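Local coordinates for cytochrome C-type biogenesis protein ccmF (Thermus thermophilus, PDB 6ZMQ) that probably attaches heme to apocytochrome c as a membrane-bound heme lyase of cytochrome c maturation, and itself carries a heme b, at residues Met18-Leu23 against Leu75-Leu80; Leu69-Ala74 against Ser113-Gly118; Thr277-Gln282 against Asn500-Gly505; Gly285-Trp290 against Ala365-Ala370. One frame throughout, in Å; residues are numbered along the deposited sequence.

Contact 1. Residues Met18-Leu23 against Leu75-Leu80; sequences MTPALL and LEWALL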
# COMPACT_ATOMS: atom_id res chain seq x y z
N MET A 18 -19.87 13.16 31.92
CA MET A 18 -18.79 12.60 31.11
C MET A 18 -19.39 11.88 29.91
O MET A 18 -19.86 10.74 29.98
CB MET A 18 -17.88 11.70 31.93
CG MET A 18 -16.81 10.97 31.11
SD MET A 18 -15.22 11.79 30.94
CE MET A 18 -14.17 10.35 30.80
N THR A 19 -19.43 12.61 28.82
CA THR A 19 -19.79 12.08 27.52
C THR A 19 -18.61 11.33 26.92
O THR A 19 -17.48 11.41 27.43
CB THR A 19 -20.21 13.24 26.60
OG1 THR A 19 -19.42 14.40 26.89
CG2 THR A 19 -21.70 13.54 26.75
N PRO A 20 -18.83 10.58 25.84
CA PRO A 20 -17.72 10.28 24.93
C PRO A 20 -17.10 11.52 24.30
O PRO A 20 -15.92 11.51 23.92
CB PRO A 20 -18.39 9.39 23.88
CG PRO A 20 -19.45 8.68 24.65
CD PRO A 20 -20.01 9.74 25.55
N ALA A 21 -17.90 12.59 24.15
CA ALA A 21 -17.46 13.84 23.54
C ALA A 21 -16.37 14.52 24.35
O ALA A 21 -15.32 14.88 23.79
CB ALA A 21 -18.66 14.78 23.40
N LEU A 22 -16.56 14.69 25.66
CA LEU A 22 -15.52 15.36 26.42
C LEU A 22 -14.38 14.43 26.82
O LEU A 22 -13.27 14.92 27.02
CB LEU A 22 -16.09 16.06 27.65
CG LEU A 22 -16.85 17.34 27.26
CD1 LEU A 22 -18.32 17.08 26.96
CD2 LEU A 22 -16.67 18.42 28.31
N LEU A 23 -14.62 13.11 26.82
CA LEU A 23 -13.50 12.16 26.88
C LEU A 23 -12.62 12.26 25.65
O LEU A 23 -11.39 12.29 25.78
CB LEU A 23 -14.02 10.73 27.00
CG LEU A 23 -12.99 9.58 26.92
CD1 LEU A 23 -11.84 9.64 27.93
CD2 LEU A 23 -13.71 8.24 26.99
N LEU A 75 -14.29 7.45 20.56
CA LEU A 75 -15.05 7.33 19.31
C LEU A 75 -15.71 5.96 19.17
O LEU A 75 -16.85 5.85 18.71
CB LEU A 75 -14.15 7.63 18.11
CG LEU A 75 -14.84 8.14 16.84
CD1 LEU A 75 -15.96 9.16 17.15
CD2 LEU A 75 -13.81 8.76 15.91
N GLU A 76 -15.00 4.89 19.60
CA GLU A 76 -15.58 3.54 19.58
C GLU A 76 -16.71 3.40 20.59
O GLU A 76 -17.71 2.71 20.33
CB GLU A 76 -14.52 2.48 19.85
CG GLU A 76 -13.50 2.30 18.75
CD GLU A 76 -13.50 0.89 18.19
OE1 GLU A 76 -13.40 0.74 16.95
OE2 GLU A 76 -13.61 -0.07 18.98
N TRP A 77 -16.52 3.96 21.79
CA TRP A 77 -17.54 4.12 22.82
C TRP A 77 -18.80 4.77 22.26
O TRP A 77 -19.91 4.25 22.44
CB TRP A 77 -16.92 4.95 23.95
CG TRP A 77 -17.66 5.15 25.27
CD1 TRP A 77 -19.01 5.30 25.48
CD2 TRP A 77 -17.05 5.27 26.56
NE1 TRP A 77 -19.26 5.49 26.82
CE2 TRP A 77 -18.08 5.48 27.50
CE3 TRP A 77 -15.72 5.22 27.01
CZ2 TRP A 77 -17.83 5.63 28.86
CZ3 TRP A 77 -15.48 5.36 28.36
CH2 TRP A 77 -16.52 5.57 29.27
N ALA A 78 -18.65 5.91 21.58
CA ALA A 78 -19.80 6.64 21.03
C ALA A 78 -20.47 5.87 19.91
O ALA A 78 -21.70 5.89 19.77
CB ALA A 78 -19.34 8.01 20.53
N LEU A 79 -19.68 5.17 19.09
CA LEU A 79 -20.24 4.36 18.02
C LEU A 79 -20.94 3.12 18.54
O LEU A 79 -21.83 2.58 17.87
CB LEU A 79 -19.13 4.01 17.03
CG LEU A 79 -19.13 5.12 15.99
CD1 LEU A 79 -17.83 5.23 15.29
CD2 LEU A 79 -20.18 4.75 15.01
N LEU A 80 -20.57 2.64 19.72
CA LEU A 80 -21.23 1.48 20.30
C LEU A 80 -22.48 1.85 21.09
O LEU A 80 -23.48 1.12 21.02
CB LEU A 80 -20.25 0.71 21.19
CG LEU A 80 -19.64 -0.58 20.65
CD1 LEU A 80 -18.85 -0.32 19.38
CD2 LEU A 80 -18.74 -1.17 21.72

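Contact 2. Residues Leu69-Ala74 against Ser113-Gly118; sequences LAAFLA and SILLWG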
# COMPACT_ATOMS: atom_id res chain seq x y z
N LEU A 69 -5.18 6.98 22.63
CA LEU A 69 -6.03 5.81 22.82
C LEU A 69 -7.33 6.16 23.51
O LEU A 69 -8.36 5.56 23.21
CB LEU A 69 -5.26 4.72 23.58
CG LEU A 69 -5.83 3.34 23.95
CD1 LEU A 69 -4.67 2.39 24.10
CD2 LEU A 69 -6.63 3.28 25.27
N ALA A 70 -7.30 7.15 24.41
CA ALA A 70 -8.52 7.63 25.05
C ALA A 70 -9.46 8.27 24.04
O ALA A 70 -10.68 8.07 24.10
CB ALA A 70 -8.16 8.63 26.16
N ALA A 71 -8.92 9.00 23.07
CA ALA A 71 -9.76 9.62 22.04
C ALA A 71 -10.35 8.59 21.07
O ALA A 71 -11.53 8.68 20.69
CB ALA A 71 -8.97 10.68 21.29
N PHE A 72 -9.54 7.61 20.65
CA PHE A 72 -10.05 6.55 19.77
C PHE A 72 -11.09 5.69 20.47
O PHE A 72 -12.11 5.31 19.86
CB PHE A 72 -8.90 5.67 19.29
CG PHE A 72 -9.30 4.63 18.28
CD1 PHE A 72 -9.43 4.96 16.94
CD2 PHE A 72 -9.52 3.30 18.66
CE1 PHE A 72 -9.78 4.00 16.00
CE2 PHE A 72 -9.88 2.34 17.73
CZ PHE A 72 -10.01 2.69 16.40
N LEU A 73 -10.84 5.32 21.72
CA LEU A 73 -11.81 4.52 22.45
C LEU A 73 -13.05 5.34 22.82
O LEU A 73 -14.12 4.77 23.01
CB LEU A 73 -11.15 3.90 23.69
CG LEU A 73 -10.22 2.70 23.48
CD1 LEU A 73 -10.19 1.84 24.74
CD2 LEU A 73 -10.59 1.84 22.27
N ALA A 74 -12.93 6.67 22.90
CA ALA A 74 -14.11 7.53 23.00
C ALA A 74 -14.95 7.48 21.73
O ALA A 74 -16.18 7.46 21.80
CB ALA A 74 -13.69 8.97 23.29
N SER A 113 -10.49 8.88 10.75
CA SER A 113 -9.33 8.23 10.15
C SER A 113 -8.04 8.95 10.52
O SER A 113 -7.00 8.30 10.68
CB SER A 113 -9.49 8.12 8.64
OG SER A 113 -9.71 9.38 8.04
N ILE A 114 -8.08 10.28 10.68
CA ILE A 114 -6.86 10.92 11.16
C ILE A 114 -6.68 10.69 12.66
O ILE A 114 -5.54 10.74 13.15
CB ILE A 114 -6.76 12.41 10.78
CG1 ILE A 114 -8.01 13.20 11.12
CG2 ILE A 114 -6.47 12.57 9.30
CD1 ILE A 114 -7.76 14.65 11.45
N LEU A 115 -7.75 10.38 13.40
CA LEU A 115 -7.58 9.90 14.78
C LEU A 115 -6.88 8.54 14.82
O LEU A 115 -5.95 8.34 15.61
CB LEU A 115 -8.92 9.86 15.51
CG LEU A 115 -8.99 9.35 16.97
CD1 LEU A 115 -7.85 9.89 17.86
CD2 LEU A 115 -10.33 9.68 17.61
N LEU A 116 -7.29 7.60 13.97
CA LEU A 116 -6.63 6.29 13.92
C LEU A 116 -5.19 6.42 13.39
O LEU A 116 -4.29 5.70 13.82
CB LEU A 116 -7.46 5.32 13.07
CG LEU A 116 -7.17 3.81 12.88
CD1 LEU A 116 -6.19 3.47 11.76
CD2 LEU A 116 -6.68 3.20 14.20
N TRP A 117 -4.99 7.37 12.48
CA TRP A 117 -3.68 7.69 11.91
C TRP A 117 -2.72 8.22 12.97
O TRP A 117 -1.58 7.76 13.09
CB TRP A 117 -3.90 8.72 10.81
CG TRP A 117 -2.84 8.86 9.83
CD1 TRP A 117 -1.61 8.28 9.87
CD2 TRP A 117 -2.88 9.63 8.63
NE1 TRP A 117 -0.89 8.65 8.78
CE2 TRP A 117 -1.64 9.47 7.99
CE3 TRP A 117 -3.85 10.44 8.02
CZ2 TRP A 117 -1.33 10.10 6.80
CZ3 TRP A 117 -3.54 11.05 6.82
CH2 TRP A 117 -2.29 10.87 6.22
N GLY A 118 -3.18 9.21 13.75
CA GLY A 118 -2.38 9.73 14.84
C GLY A 118 -2.18 8.73 15.95
O GLY A 118 -1.15 8.75 16.62

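Contact 3. Residues Thr277-Gln282 against Asn500-Gly505; sequences TAFVQQ and NRRRVG. With HEM (protoporphyrin IX containing Fe), chain B.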
# COMPACT_ATOMS: atom_id res chain seq x y z
N THR A 277 18.47 0.22 -1.42
CA THR A 277 19.63 1.04 -1.07
C THR A 277 19.97 0.84 0.40
O THR A 277 21.13 0.89 0.74
CB THR A 277 19.54 2.39 -1.79
OG1 THR A 277 18.54 3.14 -1.15
CG2 THR A 277 19.09 2.21 -3.20
N ALA A 278 18.97 0.67 1.26
CA ALA A 278 19.23 0.47 2.69
C ALA A 278 19.95 -0.83 2.82
O ALA A 278 20.92 -0.86 3.48
CB ALA A 278 17.96 0.45 3.47
N PHE A 279 19.53 -1.85 2.11
CA PHE A 279 20.26 -3.12 2.18
C PHE A 279 21.72 -2.93 1.73
O PHE A 279 22.58 -3.47 2.37
CB PHE A 279 19.60 -4.08 1.21
CG PHE A 279 20.46 -5.28 0.99
CD1 PHE A 279 20.64 -6.21 1.99
CD2 PHE A 279 21.16 -5.44 -0.18
CE1 PHE A 279 21.47 -7.29 1.80
CE2 PHE A 279 21.99 -6.52 -0.36
CZ PHE A 279 22.14 -7.45 0.63
N VAL A 280 21.99 -2.17 0.69
CA VAL A 280 23.39 -2.03 0.24
C VAL A 280 24.24 -1.42 1.34
O VAL A 280 25.25 -1.98 1.64
CB VAL A 280 23.52 -1.18 -1.03
CG1 VAL A 280 24.95 -0.78 -1.27
CG2 VAL A 280 22.99 -1.93 -2.21
N GLN A 281 23.82 -0.32 1.91
CA GLN A 281 24.69 0.28 2.91
C GLN A 281 24.69 -0.55 4.19
O GLN A 281 25.75 -0.67 4.83
CB GLN A 281 24.37 1.75 3.17
CG GLN A 281 23.49 2.06 4.30
CD GLN A 281 23.21 3.54 4.46
OE1 GLN A 281 22.70 4.18 3.56
NE2 GLN A 281 23.52 4.08 5.64
N GLN A 282 23.57 -1.27 4.45
CA GLN A 282 23.46 -2.27 5.52
C GLN A 282 24.53 -3.34 5.37
O GLN A 282 25.08 -3.84 6.35
CB GLN A 282 22.08 -2.96 5.53
CG GLN A 282 20.89 -2.24 6.17
CD GLN A 282 19.59 -2.99 5.92
OE1 GLN A 282 19.56 -4.22 5.89
NE2 GLN A 282 18.52 -2.24 5.70
N ASN A 500 19.24 -19.15 6.19
CA ASN A 500 19.60 -17.81 5.72
C ASN A 500 18.35 -17.09 5.25
O ASN A 500 18.14 -16.99 4.04
CB ASN A 500 20.62 -17.87 4.57
CG ASN A 500 21.41 -16.56 4.39
OD1 ASN A 500 22.55 -16.45 4.86
ND2 ASN A 500 20.81 -15.57 3.74
N ARG A 501 17.58 -16.54 6.20
CA ARG A 501 16.18 -16.17 5.98
C ARG A 501 16.03 -15.04 4.96
O ARG A 501 15.05 -15.02 4.19
CB ARG A 501 15.55 -15.77 7.31
CG ARG A 501 14.91 -16.93 8.04
CD ARG A 501 14.69 -16.62 9.51
NE ARG A 501 13.62 -17.43 10.09
CZ ARG A 501 13.77 -18.70 10.49
NH1 ARG A 501 12.72 -19.40 10.87
NH2 ARG A 501 14.96 -19.29 10.42
N ARG A 502 17.00 -14.12 4.94
CA ARG A 502 16.98 -12.99 4.01
C ARG A 502 17.06 -13.46 2.56
O ARG A 502 16.23 -13.07 1.73
CB ARG A 502 18.13 -12.03 4.31
CG ARG A 502 18.31 -11.63 5.77
CD ARG A 502 19.47 -10.65 5.86
NE ARG A 502 19.13 -9.35 5.28
CZ ARG A 502 19.86 -8.25 5.42
NH1 ARG A 502 19.42 -7.09 4.97
NH2 ARG A 502 21.01 -8.31 6.08
N ARG A 503 18.03 -14.33 2.25
CA ARG A 503 18.23 -14.79 0.88
C ARG A 503 17.08 -15.66 0.38
O ARG A 503 16.57 -15.40 -0.70
CB ARG A 503 19.56 -15.55 0.76
CG ARG A 503 20.84 -14.69 0.74
CD ARG A 503 21.14 -14.05 -0.62
NE ARG A 503 22.45 -13.39 -0.67
CZ ARG A 503 22.76 -12.22 -0.11
NH1 ARG A 503 24.01 -11.79 -0.12
NH2 ARG A 503 21.83 -11.51 0.51
N VAL A 504 16.61 -16.63 1.18
CA VAL A 504 15.59 -17.56 0.68
C VAL A 504 14.21 -16.89 0.62
O VAL A 504 13.45 -17.06 -0.35
CB VAL A 504 15.59 -18.88 1.49
CG1 VAL A 504 15.53 -18.64 2.99
CG2 VAL A 504 14.50 -19.85 1.04
N GLY A 505 13.88 -16.07 1.64
CA GLY A 505 12.64 -15.30 1.60
C GLY A 505 12.64 -14.26 0.49
O GLY A 505 11.62 -14.04 -0.16
CHA HEM B . 16.07 -8.29 -1.23
CHB HEM B . 17.94 -7.36 -5.66
CHC HEM B . 13.55 -5.76 -7.17
CHD HEM B . 11.68 -7.16 -2.89
C1A HEM B . 16.92 -8.15 -2.32
C2A HEM B . 18.30 -8.45 -2.26
C3A HEM B . 18.83 -8.19 -3.49
C4A HEM B . 17.80 -7.73 -4.33
CMA HEM B . 20.27 -8.36 -3.91
CAA HEM B . 19.08 -8.97 -1.06
CBA HEM B . 18.87 -10.48 -0.86
CGA HEM B . 19.42 -11.27 -2.02
O1A HEM B . 18.65 -11.99 -2.71
O2A HEM B . 20.64 -11.21 -2.30
C1B HEM B . 16.88 -6.82 -6.42
C2B HEM B . 17.06 -6.25 -7.70
C3B HEM B . 15.85 -5.80 -8.13
C4B HEM B . 14.90 -6.08 -7.06
CMB HEM B . 18.34 -6.16 -8.47
CAB HEM B . 15.53 -5.13 -9.40
CBB HEM B . 15.48 -3.65 -9.32
C1C HEM B . 12.66 -6.08 -6.17
C2C HEM B . 11.27 -6.05 -6.29
C3C HEM B . 10.77 -6.45 -5.07
C4C HEM B . 11.85 -6.74 -4.20
CMC HEM B . 10.44 -5.65 -7.48
CAC HEM B . 9.36 -6.55 -4.74
CBC HEM B . 8.68 -7.86 -4.80
C1D HEM B . 12.72 -7.54 -2.02
C2D HEM B . 12.56 -7.87 -0.60
C3D HEM B . 13.78 -8.19 -0.12
C4D HEM B . 14.70 -8.06 -1.28
CMD HEM B . 11.27 -7.86 0.18
CAD HEM B . 14.14 -8.61 1.30
CBD HEM B . 14.82 -7.43 2.00
CGD HEM B . 15.11 -7.66 3.47
O1D HEM B . 16.27 -7.90 3.87
O2D HEM B . 14.19 -7.58 4.30
NA HEM B . 16.64 -7.70 -3.60
NB HEM B . 15.59 -6.68 -6.08
NC HEM B . 12.99 -6.53 -4.92
ND HEM B . 13.99 -7.67 -2.35
FE HEM B . 14.77 -7.30 -4.26

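Contact 4. Residues Gly285-Trp290 against Ala365-Ala370; sequences GAFKTW and ALLLGA. With HEM (protoporphyrin IX containing Fe), chain B.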
# COMPACT_ATOMS: atom_id res chain seq x y z
N GLY A 285 28.00 -0.02 3.32
CA GLY A 285 28.25 1.40 3.48
C GLY A 285 28.22 2.21 2.19
O GLY A 285 29.08 3.07 1.99
N ALA A 286 27.27 1.93 1.30
CA ALA A 286 27.20 2.61 0.02
C ALA A 286 25.80 3.13 -0.28
O ALA A 286 24.79 2.50 0.04
CB ALA A 286 27.68 1.69 -1.12
N PHE A 287 25.78 4.24 -1.01
CA PHE A 287 24.64 5.13 -1.26
C PHE A 287 23.95 5.50 0.05
O PHE A 287 22.79 5.16 0.28
CB PHE A 287 23.55 4.60 -2.21
CG PHE A 287 23.96 3.61 -3.28
CD1 PHE A 287 24.65 3.95 -4.45
CD2 PHE A 287 23.53 2.29 -3.13
CE1 PHE A 287 24.96 2.97 -5.38
CE2 PHE A 287 23.80 1.33 -4.06
CZ PHE A 287 24.55 1.66 -5.17
N LYS A 288 24.67 6.19 0.93
CA LYS A 288 23.98 6.82 2.04
C LYS A 288 23.29 8.11 1.60
O LYS A 288 22.24 8.46 2.16
CB LYS A 288 24.93 7.08 3.21
CG LYS A 288 26.22 7.79 2.88
CD LYS A 288 27.33 7.35 3.84
CE LYS A 288 27.75 5.93 3.50
NZ LYS A 288 28.41 5.19 4.62
N THR A 289 23.83 8.74 0.55
CA THR A 289 23.21 9.89 -0.12
C THR A 289 21.85 9.52 -0.70
O THR A 289 20.83 10.17 -0.43
CB THR A 289 24.13 10.38 -1.24
OG1 THR A 289 25.43 10.67 -0.70
CG2 THR A 289 23.57 11.62 -1.91
N TRP A 290 21.81 8.42 -1.47
CA TRP A 290 20.57 7.98 -2.08
C TRP A 290 19.62 7.39 -1.05
O TRP A 290 18.41 7.42 -1.25
CB TRP A 290 20.85 6.95 -3.17
CG TRP A 290 21.47 7.56 -4.37
CD1 TRP A 290 22.70 7.27 -4.89
CD2 TRP A 290 20.90 8.56 -5.24
NE1 TRP A 290 22.94 8.04 -6.00
CE2 TRP A 290 21.85 8.84 -6.24
CE3 TRP A 290 19.68 9.25 -5.26
CZ2 TRP A 290 21.63 9.77 -7.24
CZ3 TRP A 290 19.46 10.18 -6.26
CH2 TRP A 290 20.42 10.43 -7.23
N ALA A 365 24.07 -2.84 -10.13
CA ALA A 365 22.78 -3.37 -10.55
C ALA A 365 21.66 -2.93 -9.61
O ALA A 365 20.58 -2.56 -10.09
CB ALA A 365 22.85 -4.90 -10.64
N LEU A 366 21.90 -2.94 -8.29
CA LEU A 366 20.87 -2.51 -7.35
C LEU A 366 20.62 -1.01 -7.44
O LEU A 366 19.48 -0.56 -7.31
CB LEU A 366 21.22 -2.86 -5.90
CG LEU A 366 21.32 -4.25 -5.23
CD1 LEU A 366 20.91 -4.18 -3.75
CD2 LEU A 366 20.62 -5.37 -5.94
N LEU A 367 21.67 -0.23 -7.70
CA LEU A 367 21.54 1.21 -7.80
C LEU A 367 20.85 1.61 -9.09
O LEU A 367 20.04 2.55 -9.10
CB LEU A 367 22.92 1.86 -7.66
CG LEU A 367 23.22 3.34 -7.43
CD1 LEU A 367 23.15 4.21 -8.67
CD2 LEU A 367 22.24 3.86 -6.38
N LEU A 368 21.12 0.89 -10.19
CA LEU A 368 20.40 1.14 -11.43
C LEU A 368 18.95 0.68 -11.33
O LEU A 368 18.07 1.31 -11.91
CB LEU A 368 21.10 0.46 -12.61
CG LEU A 368 20.58 0.78 -14.02
CD1 LEU A 368 20.43 2.29 -14.18
CD2 LEU A 368 21.43 0.18 -15.12
N GLY A 369 18.68 -0.38 -10.57
CA GLY A 369 17.31 -0.79 -10.34
C GLY A 369 16.53 0.20 -9.50
O GLY A 369 15.36 0.49 -9.78
N ALA A 370 17.17 0.74 -8.46
CA ALA A 370 16.58 1.82 -7.68
C ALA A 370 16.39 3.09 -8.50
O ALA A 370 15.42 3.82 -8.30
CB ALA A 370 17.46 2.11 -6.46
CHA HEM B . 16.07 -8.29 -1.23
CHB HEM B . 17.94 -7.36 -5.66
CHC HEM B . 13.55 -5.76 -7.17
CHD HEM B . 11.68 -7.16 -2.89
C1A HEM B . 16.92 -8.15 -2.32
C2A HEM B . 18.30 -8.45 -2.26
C3A HEM B . 18.83 -8.19 -3.49
C4A HEM B . 17.80 -7.73 -4.33
CMA HEM B . 20.27 -8.36 -3.91
CAA HEM B . 19.08 -8.97 -1.06
CBA HEM B . 18.87 -10.48 -0.86
CGA HEM B . 19.42 -11.27 -2.02
O1A HEM B . 18.65 -11.99 -2.71
O2A HEM B . 20.64 -11.21 -2.30
C1B HEM B . 16.88 -6.82 -6.42
C2B HEM B . 17.06 -6.25 -7.70
C3B HEM B . 15.85 -5.80 -8.13
C4B HEM B . 14.90 -6.08 -7.06
CMB HEM B . 18.34 -6.16 -8.47
CAB HEM B . 15.53 -5.13 -9.40
CBB HEM B . 15.48 -3.65 -9.32
C1C HEM B . 12.66 -6.08 -6.17
C2C HEM B . 11.27 -6.05 -6.29
C3C HEM B . 10.77 -6.45 -5.07
C4C HEM B . 11.85 -6.74 -4.20
CMC HEM B . 10.44 -5.65 -7.48
CAC HEM B . 9.36 -6.55 -4.74
CBC HEM B . 8.68 -7.86 -4.80
C1D HEM B . 12.72 -7.54 -2.02
C2D HEM B . 12.56 -7.87 -0.60
C3D HEM B . 13.78 -8.19 -0.12
C4D HEM B . 14.70 -8.06 -1.28
CMD HEM B . 11.27 -7.86 0.18
CAD HEM B . 14.14 -8.61 1.30
CBD HEM B . 14.82 -7.43 2.00
CGD HEM B . 15.11 -7.66 3.47
O1D HEM B . 16.27 -7.90 3.87
O2D HEM B . 14.19 -7.58 4.30
NA HEM B . 16.64 -7.70 -3.60
NB HEM B . 15.59 -6.68 -6.08
NC HEM B . 12.99 -6.53 -4.92
ND HEM B . 13.99 -7.67 -2.35
FE HEM B . 14.77 -7.30 -4.26

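Contact 1. Residues Met18-Leu23 against Leu75-Leu80
Trp77 holds CG trans to its own backbone N (chi1 -172°), which swings the indole out from helix 61-81 to meet Pro20 and Leu23 in the first turn of helix 20-47. Leu23 takes the same first torsion (chi1 173°) and so carries its CD2 methyl to the benzene half of that indole. The two residues divide the ring between them. Pro20 CG rests over one face of the pyrrole half, 3.9 Å from the centroid of the five-membered ring of Trp77, a CH-pi contact whose nearest ring atom is CD1. Leu23 CD2 arrives obliquely, 3.6 Å from Trp77 CE3 and equally near CZ3. Both side chains cross the indole at about a right angle. One residue further on, Ala78 CB meets Pro20 CB at 3.7 Å, and two such small groups let the CA atoms of Pro20 and Ala78 come within 5.7 Å. Proline suits the first helical turn, where its missing N-H costs no helical bond. Just before it, Thr19 is the N-cap: its OG1 accepts from Leu22 N at 3.1 Å. Leu75 and Leu79 turn instead to helix 87-92, touching Tyr88 and Val89. Two predicted transmembrane helices are thus joined near their ends by apolar contacts alone, with no hydrogen bond between the segments; shape and CH-pi attraction set the fit, while the indole remains on the surface.

Contact 2. Residues Leu69-Ala74 against Ser113-Gly118
Leu115 and Leu116 carry the contact from helix 110-129, meeting Ala71 and Phe72 of helix 61-81. At the start of the segment the buried hydroxyl of Ser113 bonds back to the carbonyl oxygens of Ala109 and Leu110, so it is satisfied within its own helix region. Leu115 points toward the other helix and lodges its forked end against the backbone there. Leu115 CD1 lies 3.7 Å from Ala71 CB, while its CD2 reaches the main chain, 3.5 Å from Ala71 O and 3.8 Å from Phe72 N. The branching carbon comes up at the edge of the Phe72 ring, near its plane, with Leu115 CG 4.4 Å from Phe72 CB. Leu116 follows on a neighbouring flank of the helix. A chi1 of -174° turns its CG away from its own N, and Phe72 adopts the matching torsion, which lays the two side chains next to each other, pointing the same way. Leu116 CD2 then touches Phe72 CE1 at 3.7 Å, obliquely to the ring. Trp117 turns to a different neighbourhood, stacking on Tyr194 and touching helix 288-307. The short helical segments run roughly antiparallel, at 146°, with axes 9.6 Å apart, and Phe72 and Leu115 are the closest pair by CA. What holds this buried antiparallel pair of predicted transmembrane helices is an interface of apolar side chains, one of which also lies against the partner backbone; its fit depends on leucine methyls packing against a small alanine and a phenylalanine.

Contact 3. Residues Thr277-Gln282 against Asn500-Gly505
Phe279, on helix 266-284, stands edge-on to the guanidinium of Arg502. Arg502 NH1 lies in the plane of the ring at its edge, 3.3 Å from Phe279 CD1, and Phe279 CE1 lies over a face of the guanidinium, the two planes 87° apart. One face of the same ring takes the heme: Phe279 CZ is 3.8 Å from HEM CAA, the first carbon of a propionate arm. Further round, Arg503 NH2 approaches CZ obliquely. One turn along, Gln282 extends its amide, and OE1 accepts a weak, bent bond from Arg502 NH1 at 3.0 Å (133°); amide and guanidinium are nearly coplanar, 20° apart. Arg502 also gives weak bonds from NE and NH1 to HEM O1D, at 3.5 and 3.4 Å. Arg503 is bent at chi2, which brings its guanidinium across the other propionate: O2A lies over its face, with Arg503 NH2 3.1 Å from HEM O2A. A leucine in place of Arg503 removes the guanidinium beside O2A, and would probably leave that propionate's charge less well balanced and the group freer to turn. Arg224 and Ser506 also hydrogen-bond the heme, whose iron is ligated by His276 and His510. Arg502 spans helices whose short axes lie 14.7 Å apart; with Arg503 it probably offsets the negative charge of the propionates, while Phe279 gives the base of one arm an apolar neighbour.

Contact 4. Residues Gly285-Trp290 against Ala365-Ala370
Leu367 meets Phe287 and, less closely, Trp290 by apolar contact. With chi1 at -167°, the leucine branch leans back beside its own carbonyl carbon and leaves helix 362-384 toward both aromatic side chains. Its CD2 methyl lies over one face of the Phe287 ring, toward the rim, in a CH-pi arrangement; the atoms are modelled closer than they can truly sit, so the exact spacing is doubtful. The same methyl reaches the indole more loosely, with Leu367 CD2 3.7 Å from Trp290 CD1, at an oblique approach and with the side chains crossing at about a right angle. Trp290 also meets Phe371 edge-to-face, and Phe287 touches Val280 on helix 266-284. An alanine in place of Phe287 takes away the ring under Leu367 CD2, and would probably leave a gap between Leu367 and Val280. The segment holds the short turn joining helices 266-284 and 288-307 and the start of the second: Gly285, just past helix 266-284, leaves helical geometry with a positive phi of 66°, and the chain soon enters helix 288-307. Within this link the polar interaction is slight, a weak bond from Lys288 NZ to Gly285 O at 3.4 Å. Contacts to the heme come from other faces of helix 362-384. Leu366 CD2 lies 3.3 Å from the HEM CHB bridge carbon and is near the adjoining methyl CMB as well. Gly369 passes a heme vinyl, its CA 3.5 Å from HEM CBB, and the absence of a side chain there leaves room for that vinyl group.

How the contacts relate
Contacts 1 and 2 share helix 61-81 and touch through Leu23 with Ala74 and Leu75 with Leu115. Both are apolar, but contact 2 is buried whereas contact 1, nearer the helix ends, leaves its indole on the surface. Contacts 3 and 4 lie about 13 Å apart between centres, on consecutive helices 266-284 and 288-307, and touch where Val280 meets Leu366 and Gln281 meets the 285-290 link. Both reach the heme: contact 3 is partly buried and brings charge to the propionates, whereas contact 4 is a surface contact whose Leu366 and Gly369 meet the heme through carbon atoms. The two pairs stay well separated, with nearest atoms at least about 21 Å apart.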